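Local coordinates for imine reductase (Amycolatopsis orientalis, PDB 5A9R) that reduces imines to amines, probably with NADPH as the hydride donor, as a member of the HIBADH-related family of dehydrogenases, at the interface of chains A and B. Coordinates in Å, arbitrary orientation; residue numbers count along the deposited sequence, not the author numbering. Chains: chain A/B, Imine reductase.

The interface of chains A and B. Residues chain A 264, 267; chain B 264, 267.
A:Arg264 and B:Arg264 meet face to face across the two-fold axis, a compact example of like-charged guanidinium groups stacking in a symmetric dimer. The guanidinium planes are nearly parallel, 3° apart. CZ of A:Arg264 lies 3.7 Å from CZ of B:Arg264, each over the centre of the other group. The overlap runs down the chain as well, with CD of A:Arg264 3.7 Å from NE of B:Arg264. Each arginine side chain leaves its helix, 260-277, with CG beside the backbone N, then bends at chi2 (-73°), after which CD, NE and the guanidinium run alongside the two-fold axis. The two groups point the same way, with NH1 of each lying over NH2 of the other.

Charge compensation comes from one helical turn further along. A:Glu267, extended beyond CG, brings OE1 to the edge of the guanidinium of A:Arg264, nearly in its plane, and forms a salt bridge with NH1 at 2.8 Å. The bond is fairly straight, 158° at the hydrogen, and the carboxylate oxygen uses its syn lone pair. B:Glu267 serves B:Arg264 identically. Each edge-on carboxylate probably restrains the rotation of its own guanidinium, which suits the stack, and may offset part of the repulsion between the two arginines. A leucine in place of A:Arg264 would probably leave A:Glu267 without its intrachain charge partner and take from B:Arg264 the flat guanidinium it stacks on.

The assembly is a dimer of two identical chains, in keeping with the dimers typical of imine reductases, and this patch is a small part of its interface. At its rim OE1 of B:Glu267 stands 4.1 Å from NH2 of A:Arg264, near enough for electrostatic attraction but too far for a hydrogen bond.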
# COMPACT_ATOMS: atom_id res chain seq x y z
N ARG A 264 6.02 15.50 -2.46
CA ARG A 264 5.12 15.62 -1.26
C ARG A 264 5.59 14.68 -0.18
O ARG A 264 5.67 15.05 1.03
CB ARG A 264 3.66 15.43 -1.60
CG ARG A 264 3.11 16.54 -2.52
CD ARG A 264 2.93 17.84 -1.79
NE ARG A 264 2.13 18.80 -2.57
CZ ARG A 264 2.36 20.11 -2.57
NH1 ARG A 264 3.35 20.64 -1.84
NH2 ARG A 264 1.59 20.92 -3.30
N GLU A 267 8.67 16.20 1.35
CA GLU A 267 8.28 17.41 2.14
C GLU A 267 7.96 17.03 3.56
O GLU A 267 8.37 17.71 4.57
CB GLU A 267 7.02 18.05 1.50
CG GLU A 267 7.41 18.96 0.34
CD GLU A 267 6.21 19.60 -0.40
OE1 GLU A 267 5.03 19.54 0.09
OE2 GLU A 267 6.48 20.21 -1.49
N ARG B 264 -3.71 16.36 0.98
CA ARG B 264 -2.81 16.25 -0.22
C ARG B 264 -3.42 15.29 -1.21
O ARG B 264 -3.44 15.55 -2.46
CB ARG B 264 -1.38 15.88 0.15
CG ARG B 264 -0.68 16.98 0.97
CD ARG B 264 -0.31 18.16 0.12
NE ARG B 264 0.62 19.07 0.81
CZ ARG B 264 0.59 20.39 0.68
NH1 ARG B 264 -0.33 20.99 -0.10
NH2 ARG B 264 1.47 21.15 1.34
N GLU B 267 -6.25 17.09 -2.89
CA GLU B 267 -5.70 18.15 -3.80
C GLU B 267 -5.45 17.60 -5.17
O GLU B 267 -5.76 18.23 -6.24
CB GLU B 267 -4.36 18.66 -3.21
CG GLU B 267 -4.60 19.72 -2.14
CD GLU B 267 -3.32 20.24 -1.45
OE1 GLU B 267 -2.16 19.96 -1.93
OE2 GLU B 267 -3.49 20.98 -0.43